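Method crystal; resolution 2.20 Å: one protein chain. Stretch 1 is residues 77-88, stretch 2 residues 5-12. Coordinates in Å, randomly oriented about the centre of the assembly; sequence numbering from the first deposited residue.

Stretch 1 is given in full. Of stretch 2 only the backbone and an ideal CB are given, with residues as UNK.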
ATOM      1  N   LEU A  77       0.169  19.091 -14.757  1.00 45.80           N
ATOM      2  CA  LEU A  77       0.843  17.880 -14.298  1.00 45.82           C
ATOM      3  C   LEU A  77       2.155  17.561 -15.017  1.00 46.72           C
ATOM      4  O   LEU A  77       3.205  17.424 -14.388  1.00 46.90           O
ATOM      5  CB  LEU A  77      -0.102  16.680 -14.425  1.00 44.80           C
ATOM      6  CG  LEU A  77      -1.478  16.805 -13.762  1.00 44.58           C
ATOM      7  CD1 LEU A  77      -2.241  15.511 -13.957  1.00 44.19           C
ATOM      8  CD2 LEU A  77      -1.323  17.116 -12.280  1.00 44.70           C
ATOM      9  N   ALA A  78       2.081  17.428 -16.336  1.00 47.41           N
ATOM     10  CA  ALA A  78       3.242  17.098 -17.156  1.00 49.04           C
ATOM     11  C   ALA A  78       4.500  17.902 -16.834  1.00 50.02           C
ATOM     12  O   ALA A  78       5.565  17.337 -16.585  1.00 50.26           O
ATOM     13  CB  ALA A  78       2.885  17.261 -18.617  1.00 48.22           C
ATOM     14  N   PRO A  79       4.390  19.234 -16.821  1.00 50.45           N
ATOM     15  CA  PRO A  79       5.552  20.075 -16.528  1.00 50.67           C
ATOM     16  C   PRO A  79       6.291  19.748 -15.240  1.00 50.57           C
ATOM     17  O   PRO A  79       7.405  20.229 -15.024  1.00 48.74           O
ATOM     18  CB  PRO A  79       4.965  21.487 -16.524  1.00 51.52           C
ATOM     19  CG  PRO A  79       3.545  21.263 -16.106  1.00 52.10           C
ATOM     20  CD  PRO A  79       3.171  20.053 -16.922  1.00 51.71           C
ATOM     21  N   VAL A  80       5.680  18.939 -14.381  1.00 49.42           N
ATOM     22  CA  VAL A  80       6.328  18.586 -13.124  1.00 47.40           C
ATOM     23  C   VAL A  80       7.317  17.450 -13.353  1.00 47.35           C
ATOM     24  O   VAL A  80       8.373  17.401 -12.724  1.00 45.73           O
ATOM     25  CB  VAL A  80       5.293  18.150 -12.036  1.00 47.93           C
ATOM     26  CG1 VAL A  80       6.021  17.792 -10.741  1.00 43.46           C
ATOM     27  CG2 VAL A  80       4.287  19.282 -11.772  1.00 45.16           C
ATOM     28  N   LEU A  81       6.973  16.551 -14.268  1.00 47.92           N
ATOM     29  CA  LEU A  81       7.815  15.398 -14.576  1.00 51.39           C
ATOM     30  C   LEU A  81       9.106  15.712 -15.332  1.00 53.39           C
ATOM     31  O   LEU A  81      10.160  15.138 -15.049  1.00 53.48           O
ATOM     32  CB  LEU A  81       7.030  14.380 -15.403  1.00 50.92           C
ATOM     33  CG  LEU A  81       5.861  13.614 -14.793  1.00 50.12           C
ATOM     34  CD1 LEU A  81       4.808  14.567 -14.259  1.00 51.09           C
ATOM     35  CD2 LEU A  81       5.285  12.719 -15.863  1.00 47.99           C
ATOM     36  N   ILE A  82       9.006  16.612 -16.305  1.00 55.68           N
ATOM     37  CA  ILE A  82      10.132  16.985 -17.155  1.00 56.35           C
ATOM     38  C   ILE A  82      11.432  17.306 -16.430  1.00 57.57           C
ATOM     39  O   ILE A  82      11.469  18.125 -15.512  1.00 58.20           O
ATOM     40  CB  ILE A  82       9.741  18.167 -18.065  1.00 56.71           C
ATOM     41  CG1 ILE A  82       8.571  17.745 -18.954  1.00 54.22           C
ATOM     42  CG2 ILE A  82      10.930  18.593 -18.926  1.00 56.11           C
ATOM     43  CD1 ILE A  82       7.998  18.857 -19.781  1.00 56.94           C
ATOM     44  N   GLY A  83      12.502  16.642 -16.857  1.00 58.58           N
ATOM     45  CA  GLY A  83      13.803  16.865 -16.257  1.00 58.45           C
ATOM     46  C   GLY A  83      14.081  16.015 -15.034  1.00 58.76           C
ATOM     47  O   GLY A  83      15.087  16.226 -14.353  1.00 59.78           O
ATOM     48  N   ARG A  84      13.204  15.055 -14.752  1.00 57.69           N
ATOM     49  CA  ARG A  84      13.378  14.179 -13.592  1.00 56.21           C
ATOM     50  C   ARG A  84      13.413  12.719 -14.006  1.00 55.80           C
ATOM     51  O   ARG A  84      12.841  12.351 -15.028  1.00 56.45           O
ATOM     52  CB  ARG A  84      12.246  14.399 -12.585  1.00 55.71           C
ATOM     53  CG  ARG A  84      12.195  15.810 -12.032  1.00 53.97           C
ATOM     54  CD  ARG A  84      11.030  16.009 -11.082  1.00 52.76           C
ATOM     55  NE  ARG A  84      11.179  15.235  -9.852  1.00 53.05           N
ATOM     56  CZ  ARG A  84      10.325  15.297  -8.834  1.00 53.35           C
ATOM     57  NH1 ARG A  84       9.266  16.096  -8.907  1.00 51.97           N
ATOM     58  NH2 ARG A  84      10.528  14.564  -7.747  1.00 51.80           N
ATOM     59  N   ALA A  85      14.090  11.892 -13.215  1.00 54.15           N
ATOM     60  CA  ALA A  85      14.184  10.464 -13.511  1.00 53.39           C
ATOM     61  C   ALA A  85      12.840   9.798 -13.225  1.00 52.78           C
ATOM     62  O   ALA A  85      12.177  10.125 -12.243  1.00 53.63           O
ATOM     63  CB  ALA A  85      15.281   9.822 -12.662  1.00 51.41           C
ATOM     64  N   VAL A  86      12.442   8.865 -14.081  1.00 51.98           N
ATOM     65  CA  VAL A  86      11.175   8.169 -13.907  1.00 50.21           C
ATOM     66  C   VAL A  86      11.250   7.305 -12.647  1.00 50.63           C
ATOM     67  O   VAL A  86      10.225   6.862 -12.122  1.00 50.70           O
ATOM     68  CB  VAL A  86      10.851   7.280 -15.136  1.00 49.57           C
ATOM     69  CG1 VAL A  86      11.713   6.040 -15.123  1.00 50.83           C
ATOM     70  CG2 VAL A  86       9.371   6.907 -15.149  1.00 50.66           C
ATOM     71  N   SER A  87      12.470   7.076 -12.167  1.00 48.47           N
ATOM     72  CA  SER A  87      12.687   6.276 -10.973  1.00 48.35           C
ATOM     73  C   SER A  87      12.366   7.086  -9.715  1.00 47.79           C
ATOM     74  O   SER A  87      12.584   6.628  -8.598  1.00 49.05           O
ATOM     75  CB  SER A  87      14.138   5.768 -10.924  1.00 47.14           C
ATOM     76  OG  SER A  87      15.063   6.832 -10.771  1.00 42.75           O
ATOM     77  N   GLU A  88      11.857   8.299  -9.910  1.00 48.79           N
ATOM     78  CA  GLU A  88      11.457   9.172  -8.805  1.00 48.37           C
ATOM     79  C   GLU A  88       9.934   9.135  -8.730  1.00 46.04           C
ATOM     80  O   GLU A  88       9.310   9.975  -8.088  1.00 46.41           O
ATOM     81  CB  GLU A  88      11.887  10.615  -9.062  1.00 49.46           C
ATOM     82  CG  GLU A  88      13.354  10.898  -8.852  1.00 53.46           C
ATOM     83  CD  GLU A  88      13.703  12.331  -9.187  1.00 53.92           C
ATOM     84  OE1 GLU A  88      13.143  13.251  -8.557  1.00 52.88           O
ATOM     85  OE2 GLU A  88      14.540  12.535 -10.090  1.00 59.58           O
ATOM     86  N   UNK A   5      19.772   9.901 -17.853  1.00 67.07           N
ATOM     87  CA  UNK A   5      19.580   8.721 -18.743  1.00 68.28           C
ATOM     88  C   UNK A   5      18.150   8.198 -18.676  1.00 69.02           C
ATOM     89  O   UNK A   5      17.510   7.959 -19.700  1.00 69.03           O
ATOM     90  CB  UNK A   5      20.549   7.599 -18.365  1.00 68.28           C
ATOM     91  N   UNK A   6      17.657   8.010 -17.458  1.00 68.98           N
ATOM     92  CA  UNK A   6      16.308   7.509 -17.241  1.00 67.45           C
ATOM     93  C   UNK A   6      15.401   8.725 -17.079  1.00 66.82           C
ATOM     94  O   UNK A   6      14.240   8.612 -16.688  1.00 66.80           O
ATOM     95  CB  UNK A   6      16.236   6.584 -16.024  1.00 67.45           C
ATOM     96  N   UNK A   7      15.959   9.888 -17.399  1.00 65.19           N
ATOM     97  CA  UNK A   7      15.259  11.163 -17.306  1.00 64.51           C
ATOM     98  C   UNK A   7      14.032  11.234 -18.223  1.00 64.64           C
ATOM     99  O   UNK A   7      13.975  10.556 -19.249  1.00 63.85           O
ATOM    100  CB  UNK A   7      16.222  12.303 -17.644  1.00 64.51           C
ATOM    101  N   UNK A   8      13.049  12.047 -17.834  1.00 63.67           N
ATOM    102  CA  UNK A   8      11.834  12.236 -18.625  1.00 64.54           C
ATOM    103  C   UNK A   8      12.033  13.488 -19.471  1.00 64.59           C
ATOM    104  O   UNK A   8      12.092  14.601 -18.942  1.00 63.53           O
ATOM    105  CB  UNK A   8      10.593  12.353 -17.738  1.00 64.54           C
ATOM    106  N   UNK A   9      12.132  13.300 -20.783  1.00 64.89           N
ATOM    107  CA  UNK A   9      12.355  14.416 -21.695  1.00 66.03           C
ATOM    108  C   UNK A   9      11.057  15.083 -22.109  1.00 65.48           C
ATOM    109  O   UNK A   9      10.980  16.308 -22.203  1.00 65.01           O
ATOM    110  CB  UNK A   9      13.109  13.939 -22.938  1.00 66.03           C
ATOM    111  N   UNK A  10      10.033  14.275 -22.347  1.00 65.01           N
ATOM    112  CA  UNK A  10       8.765  14.816 -22.801  1.00 65.53           C
ATOM    113  C   UNK A  10       7.566  13.945 -22.429  1.00 63.96           C
ATOM    114  O   UNK A  10       7.695  12.738 -22.226  1.00 63.66           O
ATOM    115  CB  UNK A  10       8.807  15.007 -24.318  1.00 65.53           C
ATOM    116  N   UNK A  11       6.402  14.579 -22.333  1.00 62.46           N
ATOM    117  CA  UNK A  11       5.153  13.892 -22.025  1.00 61.95           C
ATOM    118  C   UNK A  11       4.089  14.447 -22.965  1.00 60.48           C
ATOM    119  O   UNK A  11       3.857  15.654 -22.997  1.00 60.26           O
ATOM    120  CB  UNK A  11       4.755  14.071 -20.559  1.00 61.95           C
ATOM    121  N   UNK A  12       3.454  13.571 -23.738  1.00 60.16           N
ATOM    122  CA  UNK A  12       2.420  13.991 -24.678  1.00 59.94           C
ATOM    123  C   UNK A  12       1.081  13.369 -24.315  1.00 58.97           C
ATOM    124  O   UNK A  12       1.034  12.316 -23.686  1.00 58.77           O
ATOM    125  CB  UNK A  12       2.808  13.614 -26.109  1.00 59.94           C
TER

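Position 5 has nothing of stretch 1 within 5.5 Å of its ideal CB, so this contact sets no rule there and polar residues suit it well. It is Asp-5, whose side chain makes no contact with stretch 1.

At position 6 the CB points sideways, 4.6 Å from Val-86 CG1 and 4.8 Å from Ala-85 CB. The backbone is fixed by a nearly straight hydrogen bond, from Val-86 N to the carbonyl O of 6 (3.2 Å). A branched or long apolar chain could lie along Val-86; a short one would leave that surface uncovered. The residue is Leu-6: its CG packs 3.6 Å from Val-86 CG1, and its CD2 lies 4.0 Å from Ser-87 CB.

Position 7 forms a single backbone bridge with Ala-85, the two CA atoms 4.0 Å apart. Its CB points sideways, 4.3 Å from Arg-84 O and 5.0 Å from Gly-83 C, beside backbone rather than over a pocket. Small or beta-branched residues fit, among them serine, threonine and valine. Thr-7 lays CG2 3.7 Å from Gly-83 C, while OG1 accepts a weak hydrogen bond from Asp-5 N.

Position 8 is the centre. Its carbonyl O accepts a hydrogen bond from Gly-83 N (2.9 Å, 174°), with Ile-82 CA also 3.6 Å from that O, and its N donates to Arg-84 O. The CB points toward stretch 1, 3.9 Å from Leu-81 O, into the space between Leu-81 and Val-86. Valine, leucine, isoleucine or methionine would be candidates; a charge would find no partner among these apolar side chains. Ile-8 covers both: CG2 is 4.2 Å from Leu-81 CB, and CD1 is 3.4 Å from Val-86 CB. Its 98 Å² of covered surface is the largest in the stretch.

At positions 9 and 10 the CB points away from stretch 1 and nothing of it lies within 5.5 Å, so long polar chains are natural. Gln-9 meets Ile-82 through its backbone, O to CG2 at 4.0 Å; Lys-10 extends away from stretch 1.

Position 11 turns toward the helix again, its CB 4.2 Å from Ala-78 CB and 4.9 Å from Leu-81 CD2. Ala-78 CA lies 6.1 Å from the CA of 11, leaving little depth, so a compact apolar residue such as alanine or valine suits. Val-11 sets CG2 a tight 3.0 Å from Ala-78 CB and CG1 3.8 Å from Leu-81 CD2.

Position 12 points away and is free to be polar. Glu-12 forms a salt bridge with Lys-10, OE2 to NZ at 3.6 Å.

Stretch 2 5-12: DLTIQKVE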
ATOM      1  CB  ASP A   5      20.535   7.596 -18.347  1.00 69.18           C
ATOM      2  CG  ASP A   5      20.454   6.406 -19.294  1.00 71.34           C
ATOM      3  OD1 ASP A   5      20.872   6.548 -20.465  1.00 70.24           O
ATOM      4  OD2 ASP A   5      19.965   5.334 -18.871  1.00 71.00           O
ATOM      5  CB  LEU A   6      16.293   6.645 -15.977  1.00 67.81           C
ATOM      6  CG  LEU A   6      15.236   5.554 -15.805  1.00 68.01           C
ATOM      7  CD1 LEU A   6      15.269   4.597 -16.986  1.00 66.30           C
ATOM      8  CD2 LEU A   6      15.514   4.804 -14.503  1.00 68.19           C
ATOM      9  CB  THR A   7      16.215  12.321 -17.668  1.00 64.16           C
ATOM     10  OG1 THR A   7      17.392  12.244 -16.852  1.00 64.17           O
ATOM     11  CG2 THR A   7      15.542  13.663 -17.444  1.00 63.71           C
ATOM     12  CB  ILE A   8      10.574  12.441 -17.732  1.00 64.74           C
ATOM     13  CG1 ILE A   8      10.125  11.112 -17.128  1.00 64.25           C
ATOM     14  CG2 ILE A   8       9.429  13.016 -18.558  1.00 64.09           C
ATOM     15  CD1 ILE A   8      11.126  10.489 -16.216  1.00 66.06           C
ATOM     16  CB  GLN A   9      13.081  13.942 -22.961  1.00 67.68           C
ATOM     17  CG  GLN A   9      14.334  13.117 -22.710  1.00 72.84           C
ATOM     18  CD  GLN A   9      15.385  13.861 -21.902  1.00 75.59           C
ATOM     19  OE1 GLN A   9      15.929  14.876 -22.346  1.00 76.90           O
ATOM     20  NE2 GLN A   9      15.677  13.357 -20.706  1.00 76.96           N
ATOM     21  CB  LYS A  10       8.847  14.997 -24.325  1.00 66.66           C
ATOM     22  CG  LYS A  10       7.586  15.488 -25.019  1.00 69.06           C
ATOM     23  CD  LYS A  10       7.783  15.559 -26.538  1.00 69.91           C
ATOM     24  CE  LYS A  10       8.159  14.200 -27.126  1.00 71.21           C
ATOM     25  NZ  LYS A  10       8.333  14.234 -28.611  1.00 71.96           N
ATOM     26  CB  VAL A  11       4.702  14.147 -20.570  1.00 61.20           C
ATOM     27  CG1 VAL A  11       5.547  13.337 -19.601  1.00 61.80           C
ATOM     28  CG2 VAL A  11       4.837  15.608 -20.255  1.00 61.75           C
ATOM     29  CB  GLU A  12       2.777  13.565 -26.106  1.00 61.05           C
ATOM     30  CG  GLU A  12       4.139  14.022 -26.608  1.00 63.29           C
ATOM     31  CD  GLU A  12       4.382  13.619 -28.058  1.00 64.60           C
ATOM     32  OE1 GLU A  12       4.170  12.431 -28.394  1.00 62.90           O
ATOM     33  OE2 GLU A  12       4.789  14.493 -28.858  1.00 65.65           O
TER
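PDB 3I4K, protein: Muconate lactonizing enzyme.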